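PDB 4R94: Non-structural protein NS1 from Murine minute virus, which nicks viral DNA at the replication origin through its N-terminal nuclease domain, the part present here, and drives viral DNA replication with a separate helicase region. Local coordinates for residues K85-F90 with V116-G121; K214-T219 with G225-S230. All blocks are in the same frame, centred on the assembly; numbering follows the deposited sequence.

Contact 1: residues K85-F90 with V116-G121. With MG (magnesium ion), chain B.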
# COMPACT_ATOMS: atom_id res chain seq x y z
N LYS A 85 8.18 9.43 7.86
CA LYS A 85 9.09 8.32 8.11
C LYS A 85 8.34 6.99 8.20
O LYS A 85 8.77 5.99 7.62
CB LYS A 85 9.87 8.55 9.39
CG LYS A 85 11.04 7.59 9.53
CD LYS A 85 12.17 8.24 10.30
CE LYS A 85 13.50 7.59 9.97
NZ LYS A 85 14.04 7.97 8.64
N GLN A 86 7.24 6.98 8.93
CA GLN A 86 6.52 5.73 9.10
C GLN A 86 5.92 5.27 7.78
O GLN A 86 5.91 4.06 7.50
CB GLN A 86 5.44 5.86 10.18
CG GLN A 86 4.64 4.57 10.41
CD GLN A 86 5.47 3.47 11.05
OE1 GLN A 86 5.50 3.35 12.28
NE2 GLN A 86 6.16 2.67 10.23
N VAL A 87 5.41 6.21 6.99
CA VAL A 87 4.83 5.83 5.69
C VAL A 87 5.91 5.25 4.77
O VAL A 87 5.67 4.26 4.06
CB VAL A 87 4.14 7.02 5.01
CG1 VAL A 87 3.81 6.70 3.56
CG2 VAL A 87 2.87 7.39 5.77
N PHE A 88 7.11 5.82 4.80
CA PHE A 88 8.22 5.30 3.99
C PHE A 88 8.59 3.87 4.42
O PHE A 88 8.79 2.99 3.58
CB PHE A 88 9.46 6.18 4.09
CG PHE A 88 9.24 7.59 3.62
CD1 PHE A 88 8.20 7.88 2.75
CD2 PHE A 88 10.07 8.61 4.05
CE1 PHE A 88 7.99 9.18 2.32
CE2 PHE A 88 9.87 9.91 3.62
CZ PHE A 88 8.84 10.19 2.76
N ILE A 89 8.68 3.67 5.73
CA ILE A 89 8.91 2.34 6.26
C ILE A 89 7.79 1.39 5.82
O ILE A 89 8.07 0.31 5.35
CB ILE A 89 9.03 2.37 7.78
CG1 ILE A 89 10.35 3.06 8.16
CG2 ILE A 89 8.98 0.95 8.35
CD1 ILE A 89 10.51 3.35 9.64
N PHE A 90 6.53 1.78 5.97
CA PHE A 90 5.46 0.87 5.59
C PHE A 90 5.50 0.55 4.09
O PHE A 90 5.20 -0.57 3.69
CB PHE A 90 4.09 1.43 5.96
CG PHE A 90 3.75 1.30 7.42
CD1 PHE A 90 4.24 0.25 8.19
CD2 PHE A 90 2.91 2.24 8.02
CE1 PHE A 90 3.90 0.13 9.54
CE2 PHE A 90 2.56 2.11 9.35
CZ PHE A 90 3.06 1.07 10.12
N VAL A 116 0.46 0.75 -5.72
CA VAL A 116 0.41 0.92 -4.28
C VAL A 116 0.01 2.35 -3.96
O VAL A 116 0.54 3.28 -4.56
CB VAL A 116 1.79 0.57 -3.68
CG1 VAL A 116 1.95 1.08 -2.26
CG2 VAL A 116 2.03 -0.95 -3.78
N GLN A 117 -0.95 2.57 -3.05
CA GLN A 117 -1.29 3.93 -2.63
C GLN A 117 -1.59 4.03 -1.14
O GLN A 117 -2.53 3.39 -0.62
CB GLN A 117 -2.48 4.49 -3.42
CG GLN A 117 -2.87 5.89 -2.97
CD GLN A 117 -3.53 6.68 -4.09
OE1 GLN A 117 -2.92 6.90 -5.14
NE2 GLN A 117 -4.76 7.13 -3.86
N HIS A 118 -0.79 4.83 -0.46
CA HIS A 118 -0.98 5.09 0.97
C HIS A 118 -1.97 6.20 1.17
O HIS A 118 -1.85 7.26 0.54
CB HIS A 118 0.33 5.49 1.64
CG HIS A 118 1.38 4.43 1.57
ND1 HIS A 118 1.63 3.57 2.61
CD2 HIS A 118 2.24 4.10 0.58
CE1 HIS A 118 2.62 2.76 2.27
NE2 HIS A 118 2.99 3.05 1.04
N GLU A 119 -2.92 5.97 2.07
CA GLU A 119 -4.00 6.91 2.34
C GLU A 119 -4.27 7.08 3.84
O GLU A 119 -3.75 6.34 4.69
CB GLU A 119 -5.29 6.46 1.65
CG GLU A 119 -5.17 6.35 0.13
CD GLU A 119 -6.49 6.01 -0.55
OE1 GLU A 119 -7.42 5.50 0.11
OE2 GLU A 119 -6.56 6.24 -1.77
N TRP A 120 -5.12 8.06 4.15
CA TRP A 120 -5.52 8.30 5.53
C TRP A 120 -7.02 8.36 5.57
O TRP A 120 -7.63 9.28 5.04
CB TRP A 120 -4.93 9.60 6.06
CG TRP A 120 -5.18 9.79 7.52
CD1 TRP A 120 -6.28 10.35 8.11
CD2 TRP A 120 -4.30 9.42 8.58
NE1 TRP A 120 -6.14 10.33 9.48
CE2 TRP A 120 -4.93 9.77 9.79
CE3 TRP A 120 -3.04 8.82 8.62
CZ2 TRP A 120 -4.34 9.54 11.04
CZ3 TRP A 120 -2.45 8.59 9.86
CH2 TRP A 120 -3.10 8.96 11.05
N GLY A 121 -7.62 7.35 6.18
CA GLY A 121 -9.07 7.28 6.25
C GLY A 121 -9.60 8.06 7.43
O GLY A 121 -8.94 8.17 8.47
MG MG B . -8.62 4.14 1.12
O HOH W 1 -10.03 2.86 2.03
O HOH W 2 -9.32 5.92 2.09
O HOH W 3 -10.03 4.31 -0.36
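Val87 and His118 meet where helix 81-104 lies against strand 112-121 of the central antiparallel sheet of the nuclease domain. From the helix, Val87 sends CG1 over one face of the imidazole, 4.0 Å from the ring centroid and 18° off the ring normal, a CH-pi contact displaced toward the rim. With CG1 anti to the backbone N (chi1 168°), this methyl lies over CG and ND1 of His118, each 3.9 Å away. A branched valine suits this place, offering a methyl close to the helix backbone. The carbonyl O of Val87 lies 3.8 Å from His118 CE1, a packing approach to the polarised C-H of the ring. One turn on, Phe90 brings its backbone C to the edge of the imidazole, and its CB lies 4.2 Å from His118 CE1. The phenyl ring itself turns away to stack with Trp126, and Gln86 NE2 lies over the centre of its face.

Both imidazole nitrogens are engaged: ND1 with Trp126 NE1 and NE2 with Asp91 OD1, so the ring is fixed in rotation while Val87 covers a face. On the strand, Gln117 NE2 donates to the anti lone pair of Glu119 OE2 at 2.9 Å, leaving OE1 to bind magnesium at 2.1 Å. His127, His129 and three waters complete the metal site. The chemistry thus divides along one strand: His118 ties it to the helix through Val87 and Asp91, and to strand 125-134 through Trp126, while the Gln117 bond is consistent with holding the carboxylate of Glu119 in place for the metal.

Contact 2: residues K214-T219 with G225-S230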
# COMPACT_ATOMS: atom_id res chain seq x y z
N LYS A 214 -7.77 11.29 -5.71
CA LYS A 214 -7.66 11.69 -4.31
C LYS A 214 -6.88 13.00 -4.13
O LYS A 214 -6.06 13.37 -4.98
CB LYS A 214 -6.99 10.58 -3.47
CG LYS A 214 -7.65 9.20 -3.56
CD LYS A 214 -9.11 9.21 -3.10
CE LYS A 214 -9.71 7.79 -3.13
NZ LYS A 214 -9.24 6.91 -2.00
N LYS A 215 -7.13 13.68 -3.02
CA LYS A 215 -6.39 14.89 -2.66
C LYS A 215 -5.11 14.59 -1.87
O LYS A 215 -5.10 13.74 -0.99
CB LYS A 215 -7.29 15.82 -1.84
CG LYS A 215 -6.61 17.13 -1.43
CD LYS A 215 -7.63 18.21 -1.10
CE LYS A 215 -6.95 19.51 -0.69
NZ LYS A 215 -7.94 20.63 -0.59
N LYS A 216 -4.03 15.30 -2.19
CA LYS A 216 -2.73 15.09 -1.55
C LYS A 216 -2.73 15.59 -0.12
O LYS A 216 -3.11 16.74 0.17
CB LYS A 216 -1.62 15.78 -2.37
CG LYS A 216 -0.21 15.73 -1.76
CD LYS A 216 0.44 14.37 -1.96
CE LYS A 216 1.93 14.39 -1.56
NZ LYS A 216 2.77 15.06 -2.59
N ILE A 217 -2.30 14.73 0.79
CA ILE A 217 -2.11 15.12 2.18
C ILE A 217 -0.91 16.07 2.32
O ILE A 217 0.21 15.74 1.90
CB ILE A 217 -1.91 13.90 3.08
CG1 ILE A 217 -3.19 13.05 3.10
CG2 ILE A 217 -1.46 14.31 4.50
CD1 ILE A 217 -2.98 11.67 3.72
N SER A 218 -1.14 17.23 2.91
CA SER A 218 -0.09 18.24 3.02
C SER A 218 0.05 18.79 4.44
O SER A 218 0.85 19.68 4.70
CB SER A 218 -0.38 19.40 2.07
OG SER A 218 -1.68 19.90 2.30
N THR A 219 -0.74 18.24 5.36
CA THR A 219 -0.80 18.73 6.73
C THR A 219 -0.82 17.60 7.73
O THR A 219 -1.13 16.46 7.39
CB THR A 219 -2.06 19.60 6.96
OG1 THR A 219 -3.23 18.79 6.82
CG2 THR A 219 -2.14 20.75 5.97
N GLY A 225 -9.34 11.07 3.99
CA GLY A 225 -9.48 10.50 2.67
C GLY A 225 -8.37 10.85 1.70
O GLY A 225 -8.41 10.43 0.53
N GLY A 226 -7.37 11.59 2.16
CA GLY A 226 -6.29 12.02 1.30
C GLY A 226 -5.26 10.92 1.08
O GLY A 226 -5.28 9.90 1.77
N TYR A 227 -4.38 11.11 0.10
CA TYR A 227 -3.30 10.14 -0.14
C TYR A 227 -1.95 10.75 0.23
O TYR A 227 -1.74 11.97 0.13
CB TYR A 227 -3.29 9.67 -1.61
CG TYR A 227 -2.70 10.68 -2.59
CD1 TYR A 227 -3.47 11.72 -3.10
CD2 TYR A 227 -1.36 10.59 -2.99
CE1 TYR A 227 -2.92 12.65 -3.97
CE2 TYR A 227 -0.81 11.51 -3.87
CZ TYR A 227 -1.60 12.54 -4.35
OH TYR A 227 -1.06 13.48 -5.22
N PHE A 228 -1.04 9.89 0.65
CA PHE A 228 0.34 10.29 0.95
C PHE A 228 1.27 10.14 -0.25
O PHE A 228 2.04 11.04 -0.57
CB PHE A 228 0.93 9.44 2.07
CG PHE A 228 0.35 9.70 3.44
CD1 PHE A 228 0.76 10.80 4.19
CD2 PHE A 228 -0.54 8.80 4.01
CE1 PHE A 228 0.25 11.01 5.47
CE2 PHE A 228 -1.05 8.99 5.27
CZ PHE A 228 -0.66 10.11 6.01
N LEU A 229 1.19 8.98 -0.89
CA LEU A 229 2.28 8.47 -1.70
C LEU A 229 1.72 7.34 -2.54
O LEU A 229 0.94 6.53 -2.03
CB LEU A 229 3.42 7.95 -0.78
CG LEU A 229 4.71 7.40 -1.38
CD1 LEU A 229 5.61 8.56 -1.77
CD2 LEU A 229 5.44 6.50 -0.38
N SER A 230 2.10 7.27 -3.81
CA SER A 230 1.70 6.17 -4.67
C SER A 230 2.89 5.65 -5.46
O SER A 230 3.88 6.37 -5.63
CB SER A 230 0.59 6.58 -5.64
OG SER A 230 -0.46 7.21 -4.94
O HOH W 4 -9.76 8.07 0.33
O HOH W 5 -9.10 12.63 -1.30
O HOH W 6 3.05 11.92 -3.76
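The loop following the active-site helix 203-211 returns here along the start of strand 227-232, beginning with Lys214, the last residue of the RCR-3 motif that also holds the nucleophilic Tyr210. A single beta bridge pairs Lys216 with Tyr227. Tyr227 N donates to Lys215 O at 2.9 Å, and Ile217 N to Tyr227 O at 2.9 Å in an almost straight bond (176°). Gly226 packs its CA 3.1 Å from Lys215 O, where the absence of a side chain lets the backbones draw close.

Tyr227 holds CG between its backbone N and carbonyl carbon (chi1 77°), which brings the phenol back across the loop. Its ring edge meets Lys214 O, 3.4 Å from CE1, while the aliphatic part of Lys216 packs on the ring's far end, CD lying 3.6 Å from CZ. Bends at chi2 and chi4 carry that lysine past the phenol, and its ammonium makes a cation-pi contact with Trp67; a long flexible chain can serve both aromatics. Ile217 turns to Phe228 and sets CD1 over the centre of the ring, 3.5 Å above it and almost on the normal, with CG2 near CE1. Pro222 and Trp120 add to this apolar group.

Lys214 NZ and Gly225 O share a water at 2.7 Å from each, and a second water links Gly225 O to Lys215 N. The same ammonium forms a salt bridge with Glu119 and a weak hydrogen bond with Tyr210 OH, joining metal ligand and nucleophile. Such a lysine beside tyrosine and metal is characteristic of the HUH nucleases that initiate rolling-circle-type replication.

How the contacts relate
Contact 1 is buried near the middle of the chain, whereas contact 2 lies farther out and is partly exposed, with waters bridging backbone and lysine atoms. They share one sheet: strands 112-121 and 227-232 are antiparallel neighbours, and the two contacts touch through Gln117 OE1 and Ser230 OG, 2.5 Å apart, and through Trp120 O and Gly225 N. Contact 1 joins helix to strand by side-chain packing, with no hydrogen bond across it; contact 2 joins loop to strand by backbone hydrogen bonds, aliphatic chains packed on aromatic rings and water bridges. Their chemistry converges at the active site, where 116-121 supplies a metal-binding carboxylate and 214-219 the lysine paired with it.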